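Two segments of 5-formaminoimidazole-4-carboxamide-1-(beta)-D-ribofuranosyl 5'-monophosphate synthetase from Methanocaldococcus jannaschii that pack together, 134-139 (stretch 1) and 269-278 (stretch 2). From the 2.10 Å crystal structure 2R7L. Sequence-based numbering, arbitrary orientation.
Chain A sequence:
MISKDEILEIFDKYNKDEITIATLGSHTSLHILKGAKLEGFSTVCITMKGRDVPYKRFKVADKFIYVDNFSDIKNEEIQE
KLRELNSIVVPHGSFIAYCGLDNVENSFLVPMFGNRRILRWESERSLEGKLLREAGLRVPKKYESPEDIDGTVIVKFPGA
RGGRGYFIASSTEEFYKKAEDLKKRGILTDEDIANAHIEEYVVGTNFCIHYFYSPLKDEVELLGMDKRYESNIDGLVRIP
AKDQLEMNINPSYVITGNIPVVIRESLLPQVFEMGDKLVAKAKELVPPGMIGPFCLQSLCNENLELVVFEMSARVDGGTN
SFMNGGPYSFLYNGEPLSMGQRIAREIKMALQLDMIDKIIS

Stretch 1 (134-139) EAGLRV
Stretch 2 269-278: PQVFEMGDKL

Residues 269-278 lie within a continuous α-helix, with phi/psi near -60/-43 and regular i to i-4 bonds from Glu273 N to Pro269 O (2.9 Å) through Leu278 N to Met274 O (3.0 Å). Stretch 1 supplies the end of another helix and the extended segment that leaves it. Gly136 is the first residue to leave helical angles, in a Schellman motif at phi/psi 90/34, where a β-carbon would jam against the preceding carbonyl oxygen; Leu137 (-101/136), Arg138 (-58/129) and Val139 (-130/165) then continue extended. The pairing runs in opposing sequence order, the chains crossing obliquely: Ala135 CA lies 5.2 Å from Leu278 CA, and Leu137 CA 6.7 Å from Met274 CA.

The contact buries 324 Å² in all, both sides summed; apolar packing forms its centre. Ala135 points its methyl toward the helix, with CB 3.9 Å from Leu278 CA, and this short side chain accompanies the closer backbone approach. Leu137, buried, contributes most area. Its CA-CB bond points sideways, but the m,t rotamer (-63°, -178°) brings CD2 to 3.7 Å from Met274 CA and 3.8 Å from Met274 CG, while CD1 reaches Leu278 CB at 4.3 Å. Met274 is m,t,p (-68°, 167°, 65°) and Leu278 t,p (-180°, 65°).

Lys277 covers the exposed margin. Its CA-to-CB bond points toward stretch 1, leaving CB 3.4 Å from Ala135 O; the chain, m then extended (-71°, 179°, 175°, 179°), passes Leu137 CD2 with CD at 4.5 Å and carries NZ to 4.0 Å from Gly136 O, too far for a hydrogen bond.

Polar contact is indirect, as no hydrogen bond joins the stretches directly. The CA-to-CB bonds of Arg138 (m,t,t, chi4 98°) and Gln270 (t,t, chi3 154°) point sideways, but the ends of both long side chains come nearer, leaving Arg138 NH1 3.6 Å from Gln270 OE1. One water bridges them, accepting from Arg138 NH1 at 2.6 Å and donating to Gln270 OE1 at 2.6 Å.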

ATOM      1  N   GLU A 134     -23.721   1.519 -37.801  1.00 47.06           N
ATOM      2  CA  GLU A 134     -22.580   1.850 -38.654  1.00 53.99           C
ATOM      3  C   GLU A 134     -21.249   1.342 -38.102  1.00 51.26           C
ATOM      4  O   GLU A 134     -20.357   0.963 -38.865  1.00 52.40           O
ATOM      5  CB  GLU A 134     -22.513   3.352 -38.904  1.00 61.12           C
ATOM      6  CG  GLU A 134     -23.655   3.875 -39.750  1.00 64.62           C
ATOM      7  CD  GLU A 134     -23.317   5.186 -40.413  1.00 70.77           C
ATOM      8  OE1 GLU A 134     -22.241   5.268 -41.051  1.00 68.91           O
ATOM      9  OE2 GLU A 134     -24.126   6.131 -40.298  1.00 72.79           O
ATOM     10  N   ALA A 135     -21.121   1.321 -36.778  1.00 45.75           N
ATOM     11  CA  ALA A 135     -19.936   0.749 -36.140  1.00 39.94           C
ATOM     12  C   ALA A 135     -19.871  -0.750 -36.385  1.00 42.19           C
ATOM     13  O   ALA A 135     -18.808  -1.363 -36.290  1.00 49.89           O
ATOM     14  CB  ALA A 135     -19.939   1.043 -34.650  1.00 40.47           C
ATOM     15  N   GLY A 136     -21.021  -1.346 -36.694  1.00 47.86           N
ATOM     16  CA  GLY A 136     -21.081  -2.779 -36.961  1.00 40.25           C
ATOM     17  C   GLY A 136     -21.351  -3.591 -35.710  1.00 35.57           C
ATOM     18  O   GLY A 136     -20.860  -4.711 -35.567  1.00 41.58           O
ATOM     19  N   LEU A 137     -22.136  -3.031 -34.798  1.00 39.31           N
ATOM     20  CA  LEU A 137     -22.456  -3.734 -33.553  1.00 47.38           C
ATOM     21  C   LEU A 137     -23.843  -4.385 -33.582  1.00 44.44           C
ATOM     22  O   LEU A 137     -24.812  -3.780 -34.037  1.00 42.35           O
ATOM     23  CB  LEU A 137     -22.342  -2.787 -32.355  1.00 46.92           C
ATOM     24  CG  LEU A 137     -20.948  -2.212 -32.080  1.00 45.27           C
ATOM     25  CD1 LEU A 137     -20.962  -1.346 -30.840  1.00 43.34           C
ATOM     26  CD2 LEU A 137     -19.940  -3.325 -31.932  1.00 43.80           C
ATOM     27  N   ARG A 138     -23.924  -5.620 -33.094  1.00 42.20           N
ATOM     28  CA  ARG A 138     -25.197  -6.312 -32.947  1.00 36.71           C
ATOM     29  C   ARG A 138     -26.139  -5.514 -32.065  1.00 42.55           C
ATOM     30  O   ARG A 138     -25.759  -5.077 -30.979  1.00 40.42           O
ATOM     31  CB  ARG A 138     -24.995  -7.695 -32.337  1.00 36.34           C
ATOM     32  CG  ARG A 138     -24.251  -8.659 -33.223  1.00 37.38           C
ATOM     33  CD  ARG A 138     -24.157 -10.026 -32.578  1.00 40.17           C
ATOM     34  NE  ARG A 138     -23.398 -10.962 -33.402  1.00 46.25           N
ATOM     35  CZ  ARG A 138     -22.115 -11.261 -33.218  1.00 49.14           C
ATOM     36  NH1 ARG A 138     -21.434 -10.699 -32.227  1.00 46.67           N
ATOM     37  NH2 ARG A 138     -21.514 -12.129 -34.024  1.00 50.04           N
ATOM     38  N   VAL A 139     -27.358  -5.307 -32.558  1.00 43.82           N
ATOM     39  CA  VAL A 139     -28.429  -4.674 -31.795  1.00 41.87           C
ATOM     40  C   VAL A 139     -29.681  -5.552 -31.895  1.00 43.44           C
ATOM     41  O   VAL A 139     -29.729  -6.476 -32.722  1.00 38.06           O
ATOM     42  CB  VAL A 139     -28.730  -3.241 -32.296  1.00 45.35           C
ATOM     43  CG1 VAL A 139     -27.534  -2.331 -32.060  1.00 45.87           C
ATOM     44  CG2 VAL A 139     -29.117  -3.249 -33.773  1.00 43.10           C
ATOM     45  N   PRO A 269     -11.934 -10.635 -26.407  1.00 18.83           N
ATOM     46  CA  PRO A 269     -11.652 -10.137 -27.754  1.00 29.26           C
ATOM     47  C   PRO A 269     -12.882  -9.514 -28.409  1.00 29.07           C
ATOM     48  O   PRO A 269     -12.771  -8.486 -29.078  1.00 34.14           O
ATOM     49  CB  PRO A 269     -11.203 -11.392 -28.510  1.00 24.09           C
ATOM     50  CG  PRO A 269     -10.657 -12.296 -27.441  1.00 26.11           C
ATOM     51  CD  PRO A 269     -11.565 -12.052 -26.256  1.00 22.56           C
ATOM     52  N   GLN A 270     -14.051 -10.118 -28.200  1.00 37.89           N
ATOM     53  CA  GLN A 270     -15.301  -9.547 -28.696  1.00 34.34           C
ATOM     54  C   GLN A 270     -15.605  -8.233 -27.985  1.00 33.58           C
ATOM     55  O   GLN A 270     -15.975  -7.247 -28.619  1.00 34.76           O
ATOM     56  CB  GLN A 270     -16.470 -10.531 -28.509  1.00 33.09           C
ATOM     57  CG  GLN A 270     -17.748 -10.093 -29.214  1.00 29.74           C
ATOM     58  CD  GLN A 270     -18.980 -10.935 -28.842  1.00 33.54           C
ATOM     59  OE1 GLN A 270     -20.108 -10.450 -28.918  1.00 28.22           O
ATOM     60  NE2 GLN A 270     -18.762 -12.189 -28.440  1.00 29.08           N
ATOM     61  N   VAL A 271     -15.465  -8.236 -26.658  1.00 38.11           N
ATOM     62  CA  VAL A 271     -15.685  -7.036 -25.847  1.00 33.50           C
ATOM     63  C   VAL A 271     -14.817  -5.877 -26.338  1.00 33.82           C
ATOM     64  O   VAL A 271     -15.307  -4.759 -26.540  1.00 31.59           O
ATOM     65  CB  VAL A 271     -15.382  -7.300 -24.355  1.00 30.85           C
ATOM     66  CG1 VAL A 271     -15.341  -5.997 -23.577  1.00 29.11           C
ATOM     67  CG2 VAL A 271     -16.403  -8.280 -23.753  1.00 24.42           C
ATOM     68  N   PHE A 272     -13.533  -6.151 -26.540  1.00 33.46           N
ATOM     69  CA  PHE A 272     -12.593  -5.116 -26.981  1.00 36.77           C
ATOM     70  C   PHE A 272     -12.889  -4.664 -28.411  1.00 39.88           C
ATOM     71  O   PHE A 272     -12.898  -3.462 -28.700  1.00 40.94           O
ATOM     72  CB  PHE A 272     -11.143  -5.597 -26.846  1.00 36.14           C
ATOM     73  CG  PHE A 272     -10.550  -5.368 -25.477  1.00 37.90           C
ATOM     74  CD1 PHE A 272     -10.413  -6.416 -24.580  1.00 38.11           C
ATOM     75  CD2 PHE A 272     -10.136  -4.102 -25.088  1.00 36.45           C
ATOM     76  CE1 PHE A 272      -9.871  -6.208 -23.315  1.00 35.14           C
ATOM     77  CE2 PHE A 272      -9.600  -3.883 -23.827  1.00 35.23           C
ATOM     78  CZ  PHE A 272      -9.461  -4.937 -22.942  1.00 32.24           C
ATOM     79  N   GLU A 273     -13.144  -5.626 -29.299  1.00 40.74           N
ATOM     80  CA  GLU A 273     -13.489  -5.309 -30.696  1.00 43.81           C
ATOM     81  C   GLU A 273     -14.696  -4.374 -30.789  1.00 38.36           C
ATOM     82  O   GLU A 273     -14.721  -3.462 -31.612  1.00 46.99           O
ATOM     83  CB  GLU A 273     -13.743  -6.587 -31.502  1.00 51.98           C
ATOM     84  CG  GLU A 273     -14.009  -6.360 -32.982  1.00 61.56           C
ATOM     85  CD  GLU A 273     -12.772  -5.907 -33.744  1.00 74.91           C
ATOM     86  OE1 GLU A 273     -11.682  -6.467 -33.502  1.00 77.73           O
ATOM     87  OE2 GLU A 273     -12.888  -4.995 -34.592  1.00 80.05           O
ATOM     88  N   MET A 274     -15.690  -4.600 -29.935  1.00 37.39           N
ATOM     89  CA  MET A 274     -16.877  -3.757 -29.906  1.00 32.53           C
ATOM     90  C   MET A 274     -16.517  -2.338 -29.530  1.00 30.07           C
ATOM     91  O   MET A 274     -17.017  -1.371 -30.121  1.00 38.27           O
ATOM     92  CB  MET A 274     -17.906  -4.298 -28.907  1.00 34.51           C
ATOM     93  CG  MET A 274     -18.529  -5.624 -29.301  1.00 37.59           C
ATOM     94  SD  MET A 274     -19.434  -6.363 -27.926  1.00 40.33           S
ATOM     95  CE  MET A 274     -20.750  -5.176 -27.691  1.00 37.02           C
ATOM     96  N   GLY A 275     -15.666  -2.209 -28.519  1.00 31.99           N
ATOM     97  CA  GLY A 275     -15.175  -0.894 -28.103  1.00 30.36           C
ATOM     98  C   GLY A 275     -14.359  -0.238 -29.207  1.00 25.30           C
ATOM     99  O   GLY A 275     -14.534   0.939 -29.505  1.00 25.93           O
ATOM    100  N   ASP A 276     -13.481  -1.010 -29.835  1.00 26.98           N
ATOM    101  CA  ASP A 276     -12.648  -0.471 -30.909  1.00 32.96           C
ATOM    102  C   ASP A 276     -13.501   0.055 -32.064  1.00 40.42           C
ATOM    103  O   ASP A 276     -13.252   1.147 -32.575  1.00 48.26           O
ATOM    104  CB  ASP A 276     -11.647  -1.523 -31.396  1.00 32.52           C
ATOM    105  CG  ASP A 276     -10.520  -1.768 -30.395  1.00 35.71           C
ATOM    106  OD1 ASP A 276     -10.419  -0.992 -29.423  1.00 37.03           O
ATOM    107  OD2 ASP A 276      -9.736  -2.727 -30.581  1.00 30.32           O
ATOM    108  N   LYS A 277     -14.523  -0.710 -32.450  1.00 42.17           N
ATOM    109  CA  LYS A 277     -15.394  -0.330 -33.567  1.00 39.78           C
ATOM    110  C   LYS A 277     -16.224   0.904 -33.268  1.00 34.19           C
ATOM    111  O   LYS A 277     -16.317   1.809 -34.095  1.00 48.24           O
ATOM    112  CB  LYS A 277     -16.322  -1.485 -33.953  1.00 45.18           C
ATOM    113  CG  LYS A 277     -15.633  -2.649 -34.623  1.00 44.19           C
ATOM    114  CD  LYS A 277     -16.647  -3.740 -34.922  1.00 54.37           C
ATOM    115  CE  LYS A 277     -16.034  -4.883 -35.700  1.00 55.01           C
ATOM    116  NZ  LYS A 277     -17.054  -5.931 -35.960  1.00 59.05           N
ATOM    117  N   LEU A 278     -16.838   0.944 -32.092  1.00 32.44           N
ATOM    118  CA  LEU A 278     -17.626   2.111 -31.702  1.00 33.24           C
ATOM    119  C   LEU A 278     -16.785   3.378 -31.766  1.00 39.76           C
ATOM    120  O   LEU A 278     -17.253   4.430 -32.209  1.00 48.88           O
ATOM    121  CB  LEU A 278     -18.205   1.939 -30.293  1.00 30.59           C
ATOM    122  CG  LEU A 278     -19.048   3.121 -29.805  1.00 35.34           C
ATOM    123  CD1 LEU A 278     -20.303   3.275 -30.660  1.00 37.89           C
ATOM    124  CD2 LEU A 278     -19.430   2.970 -28.351  1.00 39.70           C
TER
HETATM  125  O   HOH W   1     -21.423  -8.834 -30.417  1.00 38.75           O